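Local structure of PPC domain-containing protein (Pyrococcus horikoshii, 2DT4) at residues I39-G44 / E115-E120; K47-G52 / G68-I73; L72-G77 / H91-N96. The protein is of unknown function but is a trimeric member of the plant- and prokaryote-conserved (PPC) family, whose domain also occurs in plant AT-hook DNA-binding proteins. All blocks are in the same frame, centred on the assembly; numbering follows the deposited sequence.

Interaction 1. Residues I39-G44 / E115-E120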
loop_
_atom_site.group_PDB
_atom_site.type_symbol
_atom_site.label_atom_id
_atom_site.label_comp_id
_atom_site.label_asym_id
_atom_site.label_seq_id
_atom_site.Cartn_x
_atom_site.Cartn_y
_atom_site.Cartn_z
ATOM N N ILE A 39 10.709 0.726 -5.339
ATOM C CA ILE A 39 9.373 0.992 -4.837
ATOM C C ILE A 39 9.462 0.519 -3.392
ATOM O O ILE A 39 10.230 -0.397 -3.044
ATOM C CB ILE A 39 8.143 0.428 -5.586
ATOM C CG1 ILE A 39 8.224 -1.106 -5.744
ATOM C CG2 ILE A 39 8.027 1.139 -6.918
ATOM C CD1 ILE A 39 7.613 -1.897 -4.628
ATOM N N ILE A 40 8.710 1.185 -2.524
ATOM C CA ILE A 40 8.680 0.883 -1.106
ATOM C C ILE A 40 7.266 0.778 -0.571
ATOM O O ILE A 40 6.339 1.468 -1.019
ATOM C CB ILE A 40 9.472 1.919 -0.262
ATOM C CG1 ILE A 40 9.041 3.349 -0.591
ATOM C CG2 ILE A 40 10.954 1.771 -0.544
ATOM C CD1 ILE A 40 9.851 4.418 0.157
ATOM N N ASN A 41 7.151 -0.005 0.487
ATOM C CA ASN A 41 5.865 -0.077 1.179
ATOM C C ASN A 41 6.256 -0.424 2.601
ATOM O O ASN A 41 7.295 -1.024 2.819
ATOM C CB ASN A 41 4.765 -0.951 0.592
ATOM C CG ASN A 41 4.825 -2.388 1.022
ATOM O OD1 ASN A 41 5.109 -2.715 2.178
ATOM N ND2 ASN A 41 4.523 -3.262 0.087
ATOM N N GLY A 42 5.476 0.003 3.572
ATOM C CA GLY A 42 5.725 -0.427 4.924
ATOM C C GLY A 42 4.707 0.042 5.943
ATOM O O GLY A 42 3.759 0.746 5.622
ATOM N N ILE A 43 4.939 -0.432 7.161
ATOM C CA ILE A 43 4.110 -0.183 8.331
ATOM C C ILE A 43 4.995 -0.012 9.554
ATOM O O ILE A 43 6.198 -0.291 9.538
ATOM C CB ILE A 43 3.106 -1.358 8.568
ATOM C CG1 ILE A 43 3.822 -2.696 8.790
ATOM C CG2 ILE A 43 2.079 -1.457 7.394
ATOM C CD1 ILE A 43 2.890 -3.855 9.158
ATOM N N GLY A 44 4.375 0.401 10.636
ATOM C CA GLY A 44 5.038 0.481 11.920
ATOM C C GLY A 44 4.426 1.557 12.772
ATOM O O GLY A 44 3.199 1.616 12.877
ATOM N N GLU A 115 8.763 -1.452 9.399
ATOM C CA GLU A 115 8.971 -2.700 8.718
ATOM C C GLU A 115 8.732 -2.352 7.263
ATOM O O GLU A 115 7.588 -2.109 6.830
ATOM C CB GLU A 115 8.030 -3.788 9.239
ATOM C CG GLU A 115 8.357 -4.136 10.690
ATOM C CD GLU A 115 7.351 -5.028 11.387
ATOM O OE1 GLU A 115 6.327 -5.417 10.800
ATOM O OE2 GLU A 115 7.568 -5.335 12.582
ATOM N N ILE A 116 9.847 -2.222 6.567
ATOM C CA ILE A 116 9.861 -1.767 5.182
ATOM C C ILE A 116 10.212 -2.862 4.154
ATOM O O ILE A 116 11.187 -3.637 4.344
ATOM C CB ILE A 116 10.927 -0.633 5.095
ATOM C CG1 ILE A 116 10.668 0.525 6.089
ATOM C CG2 ILE A 116 11.046 -0.127 3.672
ATOM C CD1 ILE A 116 9.292 1.150 6.083
ATOM N N PHE A 117 9.453 -2.825 3.061
ATOM C CA PHE A 117 9.646 -3.668 1.894
ATOM C C PHE A 117 10.172 -2.751 0.793
ATOM O O PHE A 117 9.611 -1.684 0.550
ATOM C CB PHE A 117 8.358 -4.342 1.413
ATOM C CG PHE A 117 8.514 -5.070 0.114
ATOM C CD1 PHE A 117 8.003 -4.554 -1.058
ATOM C CD2 PHE A 117 9.202 -6.279 0.067
ATOM C CE1 PHE A 117 8.159 -5.243 -2.279
ATOM C CE2 PHE A 117 9.348 -6.961 -1.147
ATOM C CZ PHE A 117 8.821 -6.447 -2.299
ATOM N N LEU A 118 11.248 -3.179 0.139
ATOM C CA LEU A 118 11.876 -2.377 -0.901
ATOM C C LEU A 118 12.218 -3.250 -2.087
ATOM O O LEU A 118 12.868 -4.288 -1.923
ATOM C CB LEU A 118 13.111 -1.686 -0.358
ATOM C CG LEU A 118 13.727 -0.681 -1.308
ATOM C CD1 LEU A 118 14.435 0.397 -0.516
ATOM C CD2 LEU A 118 14.713 -1.305 -2.308
ATOM N N GLN A 119 11.750 -2.866 -3.278
ATOM C CA GLN A 119 11.983 -3.628 -4.499
ATOM C C GLN A 119 12.709 -2.730 -5.483
ATOM O O GLN A 119 12.130 -1.771 -6.025
ATOM C CB GLN A 119 10.659 -4.151 -5.103
ATOM C CG GLN A 119 10.816 -4.813 -6.471
ATOM C CD GLN A 119 11.714 -6.044 -6.367
ATOM O OE1 GLN A 119 12.832 -6.073 -6.946
ATOM N NE2 GLN A 119 11.276 -7.023 -5.616
ATOM N N GLU A 120 13.955 -3.100 -5.764
ATOM C CA GLU A 120 14.751 -2.364 -6.729
ATOM C C GLU A 120 14.235 -2.651 -8.127
ATOM O O GLU A 120 13.810 -3.769 -8.398
ATOM C CB GLU A 120 16.218 -2.821 -6.629
ATOM C CG GLU A 120 17.141 -2.213 -7.651
ATOM C CD GLU A 120 18.541 -2.753 -7.581
ATOM O OE1 GLU A 120 19.468 -1.940 -7.818
ATOM O OE2 GLU A 120 18.717 -3.966 -7.312
#
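Phe117 carries its CG anti to the backbone N (chi1 173°), while the CG of Asn41, at chi1 86°, lies between its own backbone N and carbonyl carbon; these two torsions bring ring and amide together on one face of an antiparallel strand pair. The flat groups lie obliquely, their planes 32° apart, with Asn41 ND2 3.9 Å from Phe117 CD1 and Asn41 OD1 3.7 Å from Phe117 CB. Farther along the same face, Ile39 CD1 packs on Gln119 CB at 3.8 Å and also comes obliquely near Phe117 CE1. On the reverse face Ile40 CG2 meets Leu118 CD1 at 3.7 Å. Next to this pair, Gly42 leaves room for Ile116, whose CD1 stands 4.1 Å from Gly42 CA. Six backbone hydrogen bonds, two for each of Ile39–Gln119, Asn41–Phe117 and Ile43–Glu115, fix the register. Glu115 OE1 forms a salt bridge with Arg128 and a hydrogen bond with Asn78, both of the second subunit. Strand 5-16 bonds to the outer side of strand 114-123 and strand 69-82 to that of strand 38-46; helix 22-33 packs on Leu118, whereas Asn41 and Phe117 face Ile76 and Ile39 of the second subunit.

Interaction 2. Residues K47-G52 / G68-I73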
loop_
_atom_site.group_PDB
_atom_site.type_symbol
_atom_site.label_atom_id
_atom_site.label_comp_id
_atom_site.label_asym_id
_atom_site.label_seq_id
_atom_site.Cartn_x
_atom_site.Cartn_y
_atom_site.Cartn_z
ATOM N N LYS A 47 7.174 8.606 15.469
ATOM C CA LYS A 47 7.028 9.623 16.513
ATOM C C LYS A 47 7.258 11.012 15.956
ATOM O O LYS A 47 8.192 11.236 15.185
ATOM C CB LYS A 47 8.024 9.333 17.636
ATOM C CG LYS A 47 7.637 8.082 18.436
ATOM C CD LYS A 47 8.476 7.814 19.678
ATOM C CE LYS A 47 7.985 6.578 20.406
ATOM N NZ LYS A 47 8.808 6.262 21.632
ATOM N N ASN A 48 6.381 11.946 16.348
ATOM C CA ASN A 48 6.401 13.308 15.851
ATOM C C ASN A 48 6.548 13.420 14.324
ATOM O O ASN A 48 7.411 14.182 13.839
ATOM C CB ASN A 48 7.491 14.094 16.556
ATOM C CG ASN A 48 7.507 13.843 18.061
ATOM O OD1 ASN A 48 6.511 14.029 18.756
ATOM N ND2 ASN A 48 8.660 13.397 18.569
ATOM N N PRO A 49 5.731 12.678 13.564
ATOM C CA PRO A 49 5.830 12.757 12.104
ATOM C C PRO A 49 5.396 14.127 11.593
ATOM O O PRO A 49 4.494 14.750 12.135
ATOM C CB PRO A 49 4.916 11.633 11.618
ATOM C CG PRO A 49 3.900 11.484 12.697
ATOM C CD PRO A 49 4.662 11.738 13.958
ATOM N N LYS A 50 6.068 14.581 10.551
ATOM C CA LYS A 50 5.648 15.781 9.833
ATOM C C LYS A 50 5.117 15.351 8.485
ATOM O O LYS A 50 5.805 14.617 7.764
ATOM C CB LYS A 50 6.796 16.761 9.650
ATOM C CG LYS A 50 7.385 17.224 10.958
ATOM C CD LYS A 50 8.370 18.350 10.767
ATOM C CE LYS A 50 8.797 18.904 12.106
ATOM N NZ LYS A 50 10.007 18.252 12.595
ATOM N N ILE A 51 3.913 15.832 8.146
ATOM C CA ILE A 51 3.292 15.519 6.857
ATOM C C ILE A 51 3.125 16.810 6.058
ATOM O O ILE A 51 3.126 17.897 6.619
ATOM C CB ILE A 51 1.939 14.758 7.040
ATOM C CG1 ILE A 51 0.990 15.552 7.934
ATOM C CG2 ILE A 51 2.213 13.346 7.540
ATOM C CD1 ILE A 51 -0.416 14.968 8.062
ATOM N N GLY A 52 2.987 16.653 4.761
ATOM C CA GLY A 52 2.842 17.761 3.836
ATOM C C GLY A 52 1.655 17.649 2.906
ATOM O O GLY A 52 1.314 16.569 2.435
ATOM N N GLY A 68 3.810 13.055 19.139
ATOM C CA GLY A 68 3.632 11.775 19.785
ATOM C C GLY A 68 3.649 10.626 18.796
ATOM O O GLY A 68 4.056 10.775 17.646
ATOM N N SER A 69 3.263 9.457 19.273
ATOM C CA SER A 69 3.287 8.241 18.485
ATOM C C SER A 69 2.030 8.118 17.627
ATOM O O SER A 69 0.919 8.297 18.099
ATOM C CB SER A 69 3.392 7.022 19.397
ATOM O OG SER A 69 4.651 7.041 20.054
ATOM N N TYR A 70 2.254 7.826 16.357
ATOM C CA TYR A 70 1.198 7.506 15.425
ATOM C C TYR A 70 1.475 6.153 14.811
ATOM O O TYR A 70 2.619 5.872 14.382
ATOM C CB TYR A 70 1.110 8.569 14.322
ATOM C CG TYR A 70 0.395 9.834 14.711
ATOM C CD1 TYR A 70 1.008 10.814 15.517
ATOM C CD2 TYR A 70 -0.902 10.067 14.265
ATOM C CE1 TYR A 70 0.313 12.000 15.871
ATOM C CE2 TYR A 70 -1.588 11.227 14.609
ATOM C CZ TYR A 70 -0.984 12.169 15.418
ATOM O OH TYR A 70 -1.678 13.319 15.764
ATOM N N GLU A 71 0.446 5.324 14.701
ATOM C CA GLU A 71 0.563 4.076 13.953
ATOM C C GLU A 71 0.795 4.411 12.463
ATOM O O GLU A 71 0.057 5.214 11.850
ATOM C CB GLU A 71 -0.658 3.151 14.123
ATOM C CG GLU A 71 -0.853 2.650 15.553
ATOM C CD GLU A 71 0.138 1.583 15.989
ATOM O OE1 GLU A 71 0.406 1.450 17.207
ATOM O OE2 GLU A 71 0.657 0.818 15.146
ATOM N N LEU A 72 1.838 3.827 11.894
ATOM C CA LEU A 72 2.160 4.000 10.483
ATOM C C LEU A 72 1.340 2.956 9.732
ATOM O O LEU A 72 1.732 1.814 9.614
ATOM C CB LEU A 72 3.673 3.809 10.286
ATOM C CG LEU A 72 4.451 4.452 9.109
ATOM C CD1 LEU A 72 5.615 3.636 8.619
ATOM C CD2 LEU A 72 3.697 5.227 8.045
ATOM N N ILE A 73 0.150 3.369 9.296
ATOM C CA ILE A 73 -0.821 2.475 8.701
ATOM C C ILE A 73 -0.414 2.112 7.283
ATOM O O ILE A 73 -0.464 0.949 6.895
ATOM C CB ILE A 73 -2.213 3.120 8.726
ATOM C CG1 ILE A 73 -2.697 3.280 10.169
ATOM C CG2 ILE A 73 -3.217 2.396 7.778
ATOM C CD1 ILE A 73 -3.893 4.189 10.320
#
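Lys47 passes over Ser69 as an extended chain: its CG and CE lie 3.6 and 3.4 Å from Ser69 OG, and the ammonium group travels on to a salt bridge with Glu56 of the second subunit. The lysine thus meets the serine by its methylene groups, and its charge is used between subunits. The two residues form an antiparallel non-hydrogen-bonded pair, and Lys47 CA makes a CA-H...O contact of 3.4 Å with Gly68 O. Asn48 follows at the corner with left-handed backbone angles (phi 47°, psi 49°), and here the contact is tied by two hydrogen bonds. Its backbone N donates to Gly68 O at 2.9 Å. Its side chain, with CG beside the backbone N at chi1 -45°, offers OD1 to Gly68 N, also at 2.9 Å and from a donor tilted out of the amide plane. One residue therefore grips both the N-H and the C=O of a single glycine, which fixes the orientation of Gly68 just before strand 69-82 starts. Pro49 then points toward 68-73. Its CD is 3.9 Å from Gly68 O and 4.1 Å from Tyr70 CD1; proline and tyrosine cross at about a right angle, and Gly68 O lies in the plane of the tyrosine ring, at its edge. Beyond Pro49 the strands diverge: Lys50 turns to Glu108, and Ile51 packs on Ile64. The corner at Lys47 and Asn48 carries the chain from strand 38-46 of the large mixed sheet into strand 49-55, the middle strand of a small antiparallel sheet between strands 60-65 and 106-111, while Pro49 and Ile51 rest on Leu94 of strand 85-95.

Interaction 3. Residues L72-G77 / H91-N96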
loop_
_atom_site.group_PDB
_atom_site.type_symbol
_atom_site.label_atom_id
_atom_site.label_comp_id
_atom_site.label_asym_id
_atom_site.label_seq_id
_atom_site.Cartn_x
_atom_site.Cartn_y
_atom_site.Cartn_z
ATOM N N LEU A 72 1.838 3.827 11.894
ATOM C CA LEU A 72 2.160 4.000 10.483
ATOM C C LEU A 72 1.340 2.956 9.732
ATOM O O LEU A 72 1.732 1.814 9.614
ATOM C CB LEU A 72 3.673 3.809 10.286
ATOM C CG LEU A 72 4.451 4.452 9.109
ATOM C CD1 LEU A 72 5.615 3.636 8.619
ATOM C CD2 LEU A 72 3.697 5.227 8.045
ATOM N N ILE A 73 0.150 3.369 9.296
ATOM C CA ILE A 73 -0.821 2.475 8.701
ATOM C C ILE A 73 -0.414 2.112 7.283
ATOM O O ILE A 73 -0.464 0.949 6.895
ATOM C CB ILE A 73 -2.213 3.120 8.726
ATOM C CG1 ILE A 73 -2.697 3.280 10.169
ATOM C CG2 ILE A 73 -3.217 2.396 7.778
ATOM C CD1 ILE A 73 -3.893 4.189 10.320
ATOM N N SER A 74 0.097 3.097 6.562
ATOM C CA SER A 74 0.644 2.847 5.241
ATOM C C SER A 74 1.757 3.800 4.966
ATOM O O SER A 74 1.627 4.947 5.281
ATOM C CB SER A 74 -0.417 2.988 4.147
ATOM O OG SER A 74 -0.918 4.301 4.023
ATOM N N LEU A 75 2.821 3.175 4.273
ATOM C CA LEU A 75 3.824 3.988 3.706
ATOM C C LEU A 75 3.873 3.407 2.325
ATOM O O LEU A 75 3.986 2.201 2.173
ATOM C CB LEU A 75 5.190 3.847 4.405
ATOM C CG LEU A 75 6.204 4.682 3.614
ATOM C CD1 LEU A 75 7.120 5.422 4.517
ATOM C CD2 LEU A 75 6.896 3.887 2.567
ATOM N N ILE A 76 3.804 4.280 1.317
ATOM C CA ILE A 76 3.874 3.835 -0.065
ATOM C C ILE A 76 4.727 4.871 -0.709
ATOM O O ILE A 76 4.528 6.054 -0.484
ATOM C CB ILE A 76 2.533 3.720 -0.817
ATOM C CG1 ILE A 76 1.639 2.661 -0.145
ATOM C CG2 ILE A 76 2.775 3.363 -2.254
ATOM C CD1 ILE A 76 0.283 2.590 -0.730
ATOM N N GLY A 77 5.679 4.457 -1.516
ATOM C CA GLY A 77 6.475 5.439 -2.204
ATOM C C GLY A 77 7.506 4.845 -3.124
ATOM O O GLY A 77 7.410 3.697 -3.525
ATOM N N HIS A 91 4.327 8.798 0.796
ATOM C CA HIS A 91 3.130 9.326 1.463
ATOM C C HIS A 91 2.765 8.359 2.564
ATOM O O HIS A 91 3.039 7.166 2.471
ATOM C CB HIS A 91 1.936 9.457 0.513
ATOM C CG HIS A 91 2.045 10.615 -0.430
ATOM N ND1 HIS A 91 1.028 11.525 -0.601
ATOM C CD2 HIS A 91 3.067 11.049 -1.202
ATOM C CE1 HIS A 91 1.390 12.428 -1.495
ATOM N NE2 HIS A 91 2.623 12.162 -1.879
ATOM N N VAL A 92 2.199 8.923 3.632
ATOM C CA VAL A 92 1.858 8.075 4.802
ATOM C C VAL A 92 0.452 8.350 5.287
ATOM O O VAL A 92 -0.058 9.462 5.176
ATOM C CB VAL A 92 2.846 8.323 5.974
ATOM C CG1 VAL A 92 4.210 7.766 5.666
ATOM C CG2 VAL A 92 2.886 9.794 6.351
ATOM N N SER A 93 -0.122 7.312 5.906
ATOM C CA SER A 93 -1.389 7.424 6.603
ATOM C C SER A 93 -0.987 6.996 8.027
ATOM O O SER A 93 -0.199 6.039 8.227
ATOM C CB SER A 93 -2.552 6.625 6.052
ATOM O OG SER A 93 -2.299 5.293 6.150
ATOM N N LEU A 94 -1.421 7.831 8.966
ATOM C CA LEU A 94 -1.045 7.728 10.359
ATOM C C LEU A 94 -2.240 7.679 11.287
ATOM O O LEU A 94 -3.147 8.529 11.207
ATOM C CB LEU A 94 -0.272 8.998 10.606
ATOM C CG LEU A 94 1.011 9.211 9.805
ATOM C CD1 LEU A 94 1.473 10.604 9.982
ATOM C CD2 LEU A 94 2.098 8.263 10.182
ATOM N N GLY A 95 -2.240 6.703 12.185
ATOM C CA GLY A 95 -3.329 6.514 13.120
ATOM C C GLY A 95 -3.045 7.028 14.504
ATOM O O GLY A 95 -2.019 6.727 15.117
ATOM N N ASN A 96 -4.000 7.766 15.044
ATOM C CA ASN A 96 -3.861 8.291 16.393
ATOM C C ASN A 96 -4.492 7.346 17.401
ATOM O O ASN A 96 -4.945 6.256 17.057
ATOM C CB ASN A 96 -4.301 9.772 16.520
ATOM C CG ASN A 96 -5.795 10.004 16.835
ATOM O OD1 ASN A 96 -6.175 11.174 17.107
ATOM N ND2 ASN A 96 -6.618 8.997 16.784
HETATM O O HOH W 1 0.621 5.499 2.128
#
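A classic beta bulge interrupts the hairpin of strands 69-82 and 85-95 where Ile73 and Ser74 both face Ser93. Ser93 O accepts two N-H groups: Ile73 N at 2.9 Å and, more weakly, Ser74 N at 3.4 Å. The bulge shifts the register by one residue between the Leu72–Leu94 pair and the Ser74–Ser93 pair. Both serines, with chi1 near 65°, raise their hydroxyls on the same face, and Ser93 OG donates to Ser74 OG at 2.7 Å. Ser74 OG in turn donates to a water 2.7 Å away, which donates to His91 O at 3.0 Å, so a directed relay of three bonds runs along the buried face. The hairpin belongs to the mixed sheet of the PPC domain, and this serine-bearing face packs against Ile73 of the third subunit. Ile73 of the hairpin itself leans toward the partner strand, its CD1 3.5 Å from Gly95 N and its CG2 3.4 Å from Ser93 OG. An alanine here would probably leave a gap beside Gly95 N, where CD1 now sits, and take away the CG2 contact with Ser93 OG, though CB would stay close to it. On the opposite face from the serines, Leu72 CD2 presses on Val92 CG1 of the same chain at 3.5 Å, the two side chains crossing at about a right angle, and Ile51 of strand 49-55 packs against Val92.

From the N terminus, after strand 5-16 and helix 22-33, the chain reaches strand 38-46, whose pairing with strand 114-123 in interaction 1 closes a loop of some seventy residues. The other two contacts are nested inside it. Just past strand 38-46, interaction 2 closes a short loop containing strand 60-65; interaction 3 then begins where that contact ends, sharing Leu72 and Ile73, and closes a hairpin. The loops of interactions 2 and 3 follow one another and do not enclose each other. Backbone bonds tie the set together: Gly44 O to Leu72 N, Ile40 N to Gly77 O, and Glu71 O to Gly95 N. Interactions 1 and 3 thus build neighbouring parts of the mixed sheet, and interaction 2 joins it to the small sheet.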